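Local coordinates for prolyl-tRNA synthetase (PDB 6UYH), which probably charges tRNA with proline after activating it with ATP to prolyl adenylate, and here binds the inhibitor halofuginone together with an ATP analogue, at residues Pro77-Lys82 against Ala100-Ser105; Gly277-Val282 against Met289-Arg294; Ile427-Leu430 against Met435-Ile438; Leu190-Tyr195 against Val201-Gly206. All coordinates share one frame; numbering follows the deposited sequence.

Contact 1: residues Pro77-Lys82 against Ala100-Ser105; sequences PLFVTK and AWVTKS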
loop_
_atom_site.group_PDB
_atom_site.type_symbol
_atom_site.label_atom_id
_atom_site.label_comp_id
_atom_site.label_asym_id
_atom_site.label_seq_id
_atom_site.Cartn_x
_atom_site.Cartn_y
_atom_site.Cartn_z
ATOM N N PRO A 77 -3.410 12.894 2.002
ATOM C CA PRO A 77 -3.080 12.736 3.426
ATOM C C PRO A 77 -4.151 12.030 4.259
ATOM O O PRO A 77 -5.342 11.985 3.931
ATOM C CB PRO A 77 -2.895 14.183 3.903
ATOM C CG PRO A 77 -2.460 14.921 2.675
ATOM C CD PRO A 77 -3.335 14.309 1.595
ATOM N N LEU A 78 -3.678 11.492 5.389
ATOM C CA LEU A 78 -4.531 10.873 6.401
ATOM C C LEU A 78 -5.337 11.912 7.166
ATOM O O LEU A 78 -6.430 11.614 7.653
ATOM C CB LEU A 78 -3.650 10.085 7.394
ATOM C CG LEU A 78 -4.290 9.559 8.683
ATOM C CD1 LEU A 78 -5.276 8.432 8.388
ATOM C CD2 LEU A 78 -3.203 9.093 9.653
ATOM N N PHE A 79 -4.801 13.116 7.309
ATOM C CA PHE A 79 -5.424 14.136 8.140
ATOM C C PHE A 79 -6.312 15.032 7.304
ATOM O O PHE A 79 -6.005 15.331 6.147
ATOM C CB PHE A 79 -4.368 14.992 8.834
ATOM C CG PHE A 79 -3.522 14.232 9.802
ATOM C CD1 PHE A 79 -4.108 13.545 10.859
ATOM C CD2 PHE A 79 -2.144 14.203 9.669
ATOM C CE1 PHE A 79 -3.329 12.840 11.767
ATOM C CE2 PHE A 79 -1.362 13.500 10.567
ATOM C CZ PHE A 79 -1.949 12.820 11.615
ATOM N N VAL A 80 -7.394 15.503 7.920
ATOM C CA VAL A 80 -8.304 16.435 7.265
ATOM C C VAL A 80 -8.726 17.478 8.289
ATOM O O VAL A 80 -8.939 17.160 9.465
ATOM C CB VAL A 80 -9.512 15.698 6.631
ATOM C CG1 VAL A 80 -10.307 14.894 7.685
ATOM C CG2 VAL A 80 -10.431 16.677 5.886
ATOM N N THR A 81 -8.814 18.734 7.851
ATOM C CA THR A 81 -9.219 19.796 8.764
ATOM C C THR A 81 -10.721 19.749 9.032
ATOM O O THR A 81 -11.515 19.205 8.256
ATOM C CB THR A 81 -8.856 21.188 8.234
ATOM O OG1 THR A 81 -9.492 21.416 6.966
ATOM C CG2 THR A 81 -7.329 21.353 8.099
ATOM N N LYS A 82 -11.099 20.329 10.171
ATOM C CA LYS A 82 -12.514 20.521 10.471
ATOM C C LYS A 82 -13.185 21.350 9.382
ATOM O O LYS A 82 -14.289 21.023 8.928
ATOM C CB LYS A 82 -12.654 21.197 11.837
ATOM C CG LYS A 82 -14.075 21.178 12.408
ATOM C CD LYS A 82 -14.129 21.768 13.820
ATOM C CE LYS A 82 -13.671 23.211 13.850
ATOM N NZ LYS A 82 -13.923 23.845 15.182
ATOM N N ALA A 100 -12.838 10.387 14.131
ATOM C CA ALA A 100 -11.789 10.332 15.143
ATOM C C ALA A 100 -10.941 11.598 15.071
ATOM O O ALA A 100 -10.519 11.996 13.982
ATOM C CB ALA A 100 -10.910 9.094 14.935
ATOM N N TRP A 101 -10.703 12.230 16.226
ATOM C CA TRP A 101 -10.033 13.525 16.290
ATOM C C TRP A 101 -8.688 13.430 16.992
ATOM O O TRP A 101 -8.605 12.956 18.128
ATOM C CB TRP A 101 -10.900 14.553 17.014
ATOM C CG TRP A 101 -12.070 14.964 16.195
ATOM C CD1 TRP A 101 -13.333 14.454 16.251
ATOM C CD2 TRP A 101 -12.081 15.961 15.170
ATOM N NE1 TRP A 101 -14.135 15.079 15.328
ATOM C CE2 TRP A 101 -13.390 16.008 14.649
ATOM C CE3 TRP A 101 -11.111 16.831 14.651
ATOM C CZ2 TRP A 101 -13.762 16.887 13.634
ATOM C CZ3 TRP A 101 -11.481 17.703 13.633
ATOM C CH2 TRP A 101 -12.799 17.722 13.139
ATOM N N VAL A 102 -7.651 13.941 16.333
ATOM C CA VAL A 102 -6.350 14.145 16.958
ATOM C C VAL A 102 -6.393 15.484 17.677
ATOM O O VAL A 102 -6.672 16.516 17.058
ATOM C CB VAL A 102 -5.221 14.123 15.915
ATOM C CG1 VAL A 102 -3.883 14.451 16.577
ATOM C CG2 VAL A 102 -5.178 12.785 15.206
ATOM N N THR A 103 -6.142 15.481 18.986
ATOM C CA THR A 103 -6.232 16.720 19.745
ATOM C C THR A 103 -5.002 17.035 20.576
ATOM O O THR A 103 -4.971 18.085 21.224
ATOM C CB THR A 103 -7.453 16.704 20.681
ATOM O OG1 THR A 103 -7.168 15.876 21.813
ATOM C CG2 THR A 103 -8.688 16.175 19.956
ATOM N N LYS A 104 -4.000 16.168 20.600
ATOM C CA LYS A 104 -2.835 16.397 21.437
ATOM C C LYS A 104 -1.591 15.896 20.717
ATOM O O LYS A 104 -1.641 14.938 19.944
ATOM C CB LYS A 104 -2.948 15.694 22.807
ATOM C CG LYS A 104 -4.141 16.112 23.653
ATOM C CD LYS A 104 -4.081 15.524 25.059
ATOM C CE LYS A 104 -2.983 16.168 25.881
ATOM N NZ LYS A 104 -3.182 15.947 27.340
ATOM N N SER A 105 -0.474 16.563 20.987
ATOM C CA SER A 105 0.846 16.065 20.634
ATOM C C SER A 105 1.656 16.034 21.919
ATOM O O SER A 105 1.668 17.018 22.666
ATOM C CB SER A 105 1.529 16.946 19.578
ATOM O OG SER A 105 1.827 18.226 20.105
#

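Contact 2: residues Gly277-Val282 against Met289-Arg294; sequences GVMIMV and MVLPPR. With EDO (1,2-ethanediol), chain Q.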
loop_
_atom_site.group_PDB
_atom_site.type_symbol
_atom_site.label_atom_id
_atom_site.label_comp_id
_atom_site.label_asym_id
_atom_site.label_seq_id
_atom_site.Cartn_x
_atom_site.Cartn_y
_atom_site.Cartn_z
ATOM N N GLY A 277 -13.704 -10.898 4.633
ATOM C CA GLY A 277 -14.698 -11.475 5.527
ATOM C C GLY A 277 -15.781 -12.223 4.776
ATOM O O GLY A 277 -16.185 -13.321 5.174
ATOM N N VAL A 278 -16.264 -11.640 3.680
ATOM C CA VAL A 278 -17.268 -12.313 2.862
ATOM C C VAL A 278 -16.722 -13.638 2.354
ATOM O O VAL A 278 -17.377 -14.683 2.454
ATOM C CB VAL A 278 -17.708 -11.405 1.699
ATOM C CG1 VAL A 278 -18.683 -12.161 0.790
ATOM C CG2 VAL A 278 -18.383 -10.152 2.245
ATOM N N MET A 279 -15.500 -13.608 1.821
ATOM C CA MET A 279 -14.852 -14.808 1.304
ATOM C C MET A 279 -14.842 -15.921 2.345
ATOM O O MET A 279 -15.199 -17.071 2.057
ATOM C CB MET A 279 -13.418 -14.464 0.873
ATOM C CG MET A 279 -12.648 -15.638 0.258
ATOM S SD MET A 279 -10.880 -15.233 0.132
ATOM C CE MET A 279 -10.354 -15.300 1.848
ATOM N N ILE A 280 -14.457 -15.581 3.576
ATOM C CA ILE A 280 -14.347 -16.578 4.633
ATOM C C ILE A 280 -15.727 -17.069 5.074
ATOM O O ILE A 280 -15.950 -18.273 5.235
ATOM C CB ILE A 280 -13.550 -16.001 5.813
ATOM C CG1 ILE A 280 -12.121 -15.679 5.357
ATOM C CG2 ILE A 280 -13.594 -16.962 7.001
ATOM C CD1 ILE A 280 -11.311 -14.918 6.402
ATOM N N MET A 281 -16.674 -16.145 5.293
ATOM C CA MET A 281 -18.001 -16.562 5.731
ATOM C C MET A 281 -18.704 -17.415 4.686
ATOM O O MET A 281 -19.486 -18.308 5.043
ATOM C CB MET A 281 -18.874 -15.347 6.072
ATOM C CG MET A 281 -18.455 -14.645 7.356
ATOM S SD MET A 281 -19.509 -13.195 7.666
ATOM C CE MET A 281 -18.825 -12.656 9.235
ATOM N N VAL A 282 -18.464 -17.147 3.397
ATOM C CA VAL A 282 -19.113 -17.930 2.348
ATOM C C VAL A 282 -18.482 -19.318 2.246
ATOM O O VAL A 282 -19.188 -20.336 2.243
ATOM C CB VAL A 282 -19.068 -17.179 1.001
ATOM C CG1 VAL A 282 -19.548 -18.086 -0.129
ATOM C CG2 VAL A 282 -19.931 -15.911 1.056
ATOM N N MET A 289 -10.266 -22.850 6.979
ATOM C CA MET A 289 -10.274 -21.990 5.809
ATOM C C MET A 289 -10.422 -22.809 4.527
ATOM O O MET A 289 -9.939 -23.935 4.434
ATOM C CB MET A 289 -8.975 -21.179 5.773
ATOM C CG MET A 289 -8.907 -20.124 4.699
ATOM S SD MET A 289 -9.990 -18.726 5.021
ATOM C CE MET A 289 -9.285 -18.084 6.537
ATOM N N VAL A 290 -11.076 -22.216 3.524
ATOM C CA VAL A 290 -11.142 -22.787 2.174
ATOM C C VAL A 290 -10.818 -21.655 1.209
ATOM O O VAL A 290 -11.656 -20.776 0.975
ATOM C CB VAL A 290 -12.506 -23.414 1.850
ATOM C CG1 VAL A 290 -12.484 -24.036 0.448
ATOM C CG2 VAL A 290 -12.880 -24.487 2.877
ATOM N N LEU A 291 -9.587 -21.664 0.644
ATOM C CA LEU A 291 -9.135 -20.500 -0.124
ATOM C C LEU A 291 -9.443 -20.663 -1.609
ATOM O O LEU A 291 -9.041 -21.663 -2.212
ATOM C CB LEU A 291 -7.636 -20.290 0.055
ATOM C CG LEU A 291 -7.199 -19.863 1.456
ATOM C CD1 LEU A 291 -5.698 -20.099 1.671
ATOM C CD2 LEU A 291 -7.568 -18.406 1.682
ATOM N N PRO A 292 -10.117 -19.702 -2.236
ATOM C CA PRO A 292 -10.207 -19.694 -3.695
ATOM C C PRO A 292 -8.812 -19.679 -4.292
ATOM O O PRO A 292 -7.955 -18.907 -3.837
ATOM C CB PRO A 292 -10.958 -18.384 -4.003
ATOM C CG PRO A 292 -11.590 -17.969 -2.707
ATOM C CD PRO A 292 -10.661 -18.474 -1.639
ATOM N N PRO A 293 -8.536 -20.541 -5.272
ATOM C CA PRO A 293 -7.149 -20.704 -5.747
ATOM C C PRO A 293 -6.453 -19.415 -6.175
ATOM O O PRO A 293 -5.237 -19.294 -5.991
ATOM C CB PRO A 293 -7.309 -21.677 -6.923
ATOM C CG PRO A 293 -8.494 -22.517 -6.534
ATOM C CD PRO A 293 -9.432 -21.593 -5.787
ATOM N N ARG A 294 -7.170 -18.441 -6.728
ATOM C CA ARG A 294 -6.493 -17.259 -7.243
ATOM C C ARG A 294 -6.042 -16.292 -6.154
ATOM O O ARG A 294 -5.274 -15.368 -6.449
ATOM C CB ARG A 294 -7.393 -16.553 -8.261
ATOM C CG ARG A 294 -7.490 -17.357 -9.563
ATOM C CD ARG A 294 -8.763 -17.100 -10.357
ATOM N NE ARG A 294 -9.083 -18.232 -11.227
ATOM C CZ ARG A 294 -10.196 -18.338 -11.948
ATOM N NH1 ARG A 294 -11.108 -17.368 -11.904
ATOM N NH2 ARG A 294 -10.402 -19.410 -12.708
HETATM C C1 EDO Q . -5.796 -20.541 -10.828
HETATM O O1 EDO Q . -6.567 -19.954 -11.883
HETATM C C2 EDO Q . -4.843 -21.563 -11.436
HETATM O O2 EDO Q . -4.172 -20.981 -12.557
#

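Contact 3: residues Ile427-Leu430 against Met435-Ile438; sequences IKAL and MCLI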
loop_
_atom_site.group_PDB
_atom_site.type_symbol
_atom_site.label_atom_id
_atom_site.label_comp_id
_atom_site.label_asym_id
_atom_site.label_seq_id
_atom_site.Cartn_x
_atom_site.Cartn_y
_atom_site.Cartn_z
ATOM N N ILE A 427 -42.445 -11.911 5.974
ATOM C CA ILE A 427 -41.890 -12.136 7.302
ATOM C C ILE A 427 -41.525 -13.603 7.482
ATOM O O ILE A 427 -40.551 -13.925 8.175
ATOM C CB ILE A 427 -42.859 -11.637 8.391
ATOM C CG1 ILE A 427 -42.175 -11.671 9.758
ATOM C CG2 ILE A 427 -44.152 -12.451 8.407
ATOM C CD1 ILE A 427 -40.951 -10.782 9.843
ATOM N N LYS A 428 -42.276 -14.509 6.851
ATOM C CA LYS A 428 -41.967 -15.931 6.938
ATOM C C LYS A 428 -40.617 -16.230 6.306
ATOM O O LYS A 428 -39.776 -16.927 6.894
ATOM C CB LYS A 428 -43.073 -16.741 6.259
ATOM C CG LYS A 428 -42.780 -18.231 6.103
ATOM C CD LYS A 428 -43.793 -18.876 5.164
ATOM C CE LYS A 428 -43.350 -20.257 4.719
ATOM N NZ LYS A 428 -43.681 -21.289 5.728
ATOM N N ALA A 429 -40.396 -15.710 5.096
ATOM C CA ALA A 429 -39.134 -15.950 4.398
ATOM C C ALA A 429 -37.969 -15.288 5.117
ATOM O O ALA A 429 -36.875 -15.859 5.199
ATOM C CB ALA A 429 -39.245 -15.455 2.955
ATOM N N LEU A 430 -38.189 -14.095 5.667
ATOM C CA LEU A 430 -37.146 -13.417 6.433
ATOM C C LEU A 430 -36.723 -14.245 7.640
ATOM O O LEU A 430 -35.526 -14.436 7.898
ATOM C CB LEU A 430 -37.660 -12.046 6.870
ATOM C CG LEU A 430 -36.647 -11.001 7.294
ATOM C CD1 LEU A 430 -35.827 -10.555 6.071
ATOM C CD2 LEU A 430 -37.377 -9.847 7.949
ATOM N N MET A 435 -33.397 -13.911 1.569
ATOM C CA MET A 435 -33.609 -12.589 1.015
ATOM C C MET A 435 -34.930 -12.592 0.261
ATOM O O MET A 435 -35.346 -13.620 -0.279
ATOM C CB MET A 435 -32.468 -12.194 0.084
ATOM C CG MET A 435 -31.118 -12.264 0.754
ATOM S SD MET A 435 -29.845 -11.532 -0.291
ATOM C CE MET A 435 -29.509 -12.890 -1.402
ATOM N N CYS A 436 -35.583 -11.431 0.230
ATOM C CA CYS A 436 -36.949 -11.317 -0.253
ATOM C C CYS A 436 -37.031 -10.281 -1.364
ATOM O O CYS A 436 -36.539 -9.161 -1.206
ATOM C CB CYS A 436 -37.897 -10.915 0.876
ATOM S SG CYS A 436 -37.837 -12.030 2.288
ATOM N N LEU A 437 -37.687 -10.648 -2.462
ATOM C CA LEU A 437 -38.004 -9.707 -3.526
ATOM C C LEU A 437 -39.418 -9.207 -3.285
ATOM O O LEU A 437 -40.363 -10.007 -3.246
ATOM C CB LEU A 437 -37.894 -10.358 -4.904
ATOM C CG LEU A 437 -36.529 -10.514 -5.565
ATOM C CD1 LEU A 437 -36.658 -11.476 -6.747
ATOM C CD2 LEU A 437 -35.986 -9.165 -6.017
ATOM N N ILE A 438 -39.563 -7.899 -3.087
ATOM C CA ILE A 438 -40.876 -7.353 -2.749
ATOM C C ILE A 438 -41.306 -6.339 -3.804
ATOM O O ILE A 438 -40.457 -5.680 -4.423
ATOM C CB ILE A 438 -40.886 -6.713 -1.347
ATOM C CG1 ILE A 438 -39.990 -5.471 -1.292
ATOM C CG2 ILE A 438 -40.467 -7.725 -0.301
ATOM C CD1 ILE A 438 -40.269 -4.582 -0.086
#

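Contact 4: residues Leu190-Tyr195 against Val201-Gly206; sequences LYKRVY and VPVIKG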
loop_
_atom_site.group_PDB
_atom_site.type_symbol
_atom_site.label_atom_id
_atom_site.label_comp_id
_atom_site.label_asym_id
_atom_site.label_seq_id
_atom_site.Cartn_x
_atom_site.Cartn_y
_atom_site.Cartn_z
ATOM N N LEU A 190 -16.264 -4.368 -12.476
ATOM C CA LEU A 190 -14.975 -4.791 -11.934
ATOM C C LEU A 190 -15.119 -5.325 -10.517
ATOM O O LEU A 190 -14.433 -6.278 -10.140
ATOM C CB LEU A 190 -13.961 -3.646 -11.960
ATOM C CG LEU A 190 -13.404 -3.233 -13.320
ATOM C CD1 LEU A 190 -12.310 -2.183 -13.120
ATOM C CD2 LEU A 190 -12.847 -4.444 -14.078
ATOM N N TYR A 191 -16.001 -4.721 -9.713
ATOM C CA TYR A 191 -16.250 -5.263 -8.383
ATOM C C TYR A 191 -16.888 -6.646 -8.470
ATOM O O TYR A 191 -16.544 -7.545 -7.692
ATOM C CB TYR A 191 -17.143 -4.316 -7.578
ATOM C CG TYR A 191 -16.488 -3.018 -7.186
ATOM C CD1 TYR A 191 -15.098 -2.873 -7.193
ATOM C CD2 TYR A 191 -17.264 -1.930 -6.789
ATOM C CE1 TYR A 191 -14.511 -1.682 -6.827
ATOM C CE2 TYR A 191 -16.689 -0.744 -6.417
ATOM C CZ TYR A 191 -15.316 -0.616 -6.434
ATOM O OH TYR A 191 -14.759 0.587 -6.051
ATOM N N LYS A 192 -17.823 -6.836 -9.403
ATOM C CA LYS A 192 -18.362 -8.176 -9.621
ATOM C C LYS A 192 -17.245 -9.156 -9.983
ATOM O O LYS A 192 -17.213 -10.286 -9.488
ATOM C CB LYS A 192 -19.436 -8.136 -10.711
ATOM C CG LYS A 192 -19.956 -9.497 -11.186
ATOM C CD LYS A 192 -19.196 -9.956 -12.416
ATOM C CE LYS A 192 -19.988 -10.938 -13.258
ATOM N NZ LYS A 192 -19.246 -11.166 -14.529
ATOM N N ARG A 193 -16.304 -8.732 -10.836
ATOM C CA ARG A 193 -15.220 -9.632 -11.226
ATOM C C ARG A 193 -14.288 -9.944 -10.057
ATOM O O ARG A 193 -13.785 -11.069 -9.952
ATOM C CB ARG A 193 -14.439 -9.042 -12.397
ATOM C CG ARG A 193 -15.291 -8.901 -13.654
ATOM C CD ARG A 193 -14.454 -8.389 -14.813
ATOM N NE ARG A 193 -13.371 -9.315 -15.116
ATOM C CZ ARG A 193 -12.248 -8.976 -15.737
ATOM N NH1 ARG A 193 -12.057 -7.723 -16.137
ATOM N NH2 ARG A 193 -11.316 -9.889 -15.954
ATOM N N VAL A 194 -14.017 -8.969 -9.183
ATOM C CA VAL A 194 -13.211 -9.268 -7.996
ATOM C C VAL A 194 -13.872 -10.373 -7.184
ATOM O O VAL A 194 -13.248 -11.385 -6.851
ATOM C CB VAL A 194 -12.997 -8.011 -7.131
ATOM C CG1 VAL A 194 -12.371 -8.410 -5.763
ATOM C CG2 VAL A 194 -12.100 -6.988 -7.850
ATOM N N TYR A 195 -15.150 -10.197 -6.853
ATOM C CA TYR A 195 -15.817 -11.200 -6.035
ATOM C C TYR A 195 -15.884 -12.546 -6.753
ATOM O O TYR A 195 -15.525 -13.581 -6.181
ATOM C CB TYR A 195 -17.207 -10.716 -5.649
ATOM C CG TYR A 195 -17.192 -9.846 -4.425
ATOM C CD1 TYR A 195 -17.340 -8.462 -4.516
ATOM C CD2 TYR A 195 -16.989 -10.409 -3.164
ATOM C CE1 TYR A 195 -17.325 -7.668 -3.371
ATOM C CE2 TYR A 195 -16.964 -9.629 -2.027
ATOM C CZ TYR A 195 -17.136 -8.262 -2.132
ATOM O OH TYR A 195 -17.107 -7.500 -0.983
ATOM N N VAL A 201 -17.122 -15.639 -5.052
ATOM C CA VAL A 201 -18.322 -15.213 -4.329
ATOM C C VAL A 201 -19.303 -14.618 -5.335
ATOM O O VAL A 201 -18.947 -13.675 -6.048
ATOM C CB VAL A 201 -18.000 -14.188 -3.230
ATOM C CG1 VAL A 201 -19.302 -13.584 -2.690
ATOM C CG2 VAL A 201 -17.196 -14.832 -2.097
ATOM N N PRO A 202 -20.540 -15.099 -5.404
ATOM C CA PRO A 202 -21.502 -14.527 -6.351
ATOM C C PRO A 202 -22.080 -13.222 -5.829
ATOM O O PRO A 202 -22.178 -12.999 -4.620
ATOM C CB PRO A 202 -22.582 -15.614 -6.447
ATOM C CG PRO A 202 -22.582 -16.231 -5.077
ATOM C CD PRO A 202 -21.111 -16.229 -4.651
ATOM N N VAL A 203 -22.475 -12.349 -6.765
ATOM C CA VAL A 203 -22.972 -11.025 -6.409
ATOM C C VAL A 203 -24.276 -10.757 -7.139
ATOM O O VAL A 203 -24.611 -11.403 -8.136
ATOM C CB VAL A 203 -21.976 -9.877 -6.728
ATOM C CG1 VAL A 203 -20.615 -10.109 -6.089
ATOM C CG2 VAL A 203 -21.850 -9.673 -8.220
ATOM N N ILE A 204 -25.008 -9.772 -6.625
ATOM C CA ILE A 204 -26.183 -9.215 -7.285
ATOM C C ILE A 204 -25.958 -7.719 -7.422
ATOM O O ILE A 204 -25.732 -7.031 -6.418
ATOM C CB ILE A 204 -27.474 -9.483 -6.500
ATOM C CG1 ILE A 204 -27.722 -10.984 -6.367
ATOM C CG2 ILE A 204 -28.648 -8.824 -7.217
ATOM C CD1 ILE A 204 -28.829 -11.313 -5.390
ATOM N N LYS A 205 -26.017 -7.215 -8.653
ATOM C CA LYS A 205 -25.869 -5.787 -8.902
ATOM C C LYS A 205 -27.208 -5.083 -8.729
ATOM O O LYS A 205 -28.232 -5.559 -9.205
ATOM C CB LYS A 205 -25.374 -5.542 -10.326
ATOM C CG LYS A 205 -23.958 -5.967 -10.614
ATOM C CD LYS A 205 -23.707 -5.797 -12.112
ATOM C CE LYS A 205 -22.246 -6.078 -12.483
ATOM N NZ LYS A 205 -22.085 -5.964 -13.965
ATOM N N GLY A 206 -27.186 -3.912 -8.104
ATOM C CA GLY A 206 -28.416 -3.157 -7.986
ATOM C C GLY A 206 -28.113 -1.719 -7.631
ATOM O O GLY A 206 -26.965 -1.341 -7.398
#

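Contact 1: residues Pro77-Lys82 against Ala100-Ser105
Two separate side-chain pairs, F79 with V102 and K82 with W101, join P77-K82 to A100-S105, with no hydrogen bond between the segments. The backbones stay well apart, the CA atoms of F79 and V102 being 8.9 Å from each other.

The first pair is purely apolar. V102 sends its CG2 branch, which lies beside its own backbone N and opposite the carbonyl carbon, to CE1 of the F79 ring at 3.9 Å. The two side chains run at about a right angle, and the methyl reaches the ring obliquely. L78 CD2 lies over one face of this ring, offset toward the rim, while I114 and L116 of strand 108-116 also pack on F79.

The second pair uses the aliphatic root of a lysine. K82 CB sits 3.7 Å from W101 CH2, an oblique approach, whereas K82 CA lies in the plane of the indole at its edge. Beyond CG the chain, bent at chi3 (60°), leads away from the tryptophan. W101 also makes a cation-pi contact with K104 of the second subunit.

Polar bonds lie outside the pair: T81 OG1 caps A84 N, and the F79 carbonyl is bonded to Y39 OH of the second subunit. F79 and V102 join the strands outermost within the chain in a three-stranded antiparallel sheet, bridged across strand 108-116, while K82 starts the helix that follows; strand 100-105 pairs antiparallel with the second subunit, continuing the sheet through the dimer interface.

Contact 2: residues Gly277-Val282 against Met289-Arg294
M279 lies against the ring of P292, while the guanidinium of R294, at the far end of the loop segment and away from the helix, has O1 of a 1,2-ethanediol, probably from the crystallisation liquor, at its edge near its plane. Helix 274-283 follows strand 261-272 and carries the ATP-site arginine R274 at its start, the strand-helix arrangement of class II motif 3; M289-R294 is the loop that folds back on it before strand 300-304.

Two methionines do most of the joining, without any hydrogen bond between the segments. In M279, chi1 (-178°) and an extended chi2 carry the sulfur out to P292 CD at 3.7 Å. A turn at chi3 (72°) brings CE within 4.2 Å of L291 CD2. From the loop M289, in the conformer described, one of two, passes its thioether across I280 at a slant, SD 3.7 Å from I280 CG1. F159, Y26 and I30 also touch I280, and M405 of helix 391-415 packs on P292, so the contact is buried.

R294 is tied to helix 391-415 by a salt bridge to D399, whose OD1 is also hydrogen-bonded to the diol. R294 NE donates to O1 of the diol at 3.1 Å with an N-H...O angle of 156°.

Contact 3: residues Ile427-Leu430 against Met435-Ile438
Helix 423-431 lies beside strand 435-440, their CA atoms nearest at L430-M435 (6.5 Å) and A429-C436 (6.9 Å), where the chain has just turned back from helix to strand. Together with strand 417-419, which runs parallel to 435-440, they form a beta-alpha-beta unit; helix and second strand belong to the C-terminal prolyl-tRNA synthetase family region.

The side chains that meet are small. A429 and C436 both direct their CB toward the opposite segment, and the cysteine sulfur bridges the gap to the alanine methyl. C436 holds SG opposite its own carbonyl carbon and beside its backbone N (chi1 -56°), which turns the sulfur toward the helix. The sulfur also lies close to the main chain of L430. The isobutyl group of L430 takes a smaller part, L430 CD1 coming no nearer than 4.5 Å to C436 SG. It also packs on A473, S454 of helix 444-457 and R511 of strand 505-512.

No hydrogen bond crosses between the segments; polar groups are met by the turn and the sheet. A429 O accepts from N434 ND2 and is hydrogen-bonded to S432 OG as well, so the last turn of the helix is tied to the residues that lead into the strand. On the strand side, the backbone of C436 pairs with F509, and that of M435 with R416 and V418. M435 and L437 turn to the other side of the strand, onto I417 and L508. Near the reversal of the chain, C436 SG lies 3.8 Å from A429 CB and 4.0 Å from L430 N.

Contact 4: residues Leu190-Tyr195 against Val201-Gly206
This is the packing of a helix on the run that leads into strand 204-207, closed by one backbone hydrogen bond at the place where helix 177-198 of the class II catalytic core ends and the chain reverses. The bond runs from V201 N to Y195 O, 2.8 Å long and almost straight at 176°. Its donor stands above the carbonyl plane, 49° out of it.

Beside this bond residues 201-205 alternate. V201, V203 and K205 meet the helix, whereas P202 and I204 point to helix 391-415. V203 divides its two methyls between two helix residues: CG1 sits 3.5 Å from Y195 CB and also approaches the ring obliquely, while CG2 is 3.5 Å from K192 CG. Such close carbon contacts imply tight packing. V201 lies alongside Y195, pointing the same way, with its CB 3.9 Å from ring atom CD2. Further along, the extended K205 chain brings CE to 3.9 Å from K192 CB. K192 bends sharply at chi2 (-94°), taking its ammonium away from V203.

The polar groups find partners outside the two segments. Y195 OH is hydrogen-bonded to G236 O, a residue of the ATP-analogue pocket, and V203 N bonds to E196 OE2. The ammoniums of K192 and K205, NZ to NZ 6.0 Å, both lie near E189, which makes a salt bridge with K205 and a long, weak ion pair with K192. Its carboxylate would be expected to ease the repulsion of the two like charges, while the packed aliphatic stems hold the two segments together.

How the contacts relate
Contacts 2 and 4 touch directly: V278 CG1 of the motif 3 helix lies 3.8 Å from V201 CG1 and 4.2 Å from Y195 CE2. Both belong to the catalytic core, contact 4 being nearer the bound ATP analogue: the Y195 side chain is about 5 Å and the M279 side chain about 13 Å from it. Contact 3 comes within about 4 Å of contact 4 between nearest atoms without touching; strand 204-207 is linked to strand 435-440 through strands 474-479 and 505-512. Contact 1 stands apart, its centre about 35 Å from those of contacts 2 and 4 and about 43 Å from that of contact 3; its W101 side chain is about 8 Å from halofuginone.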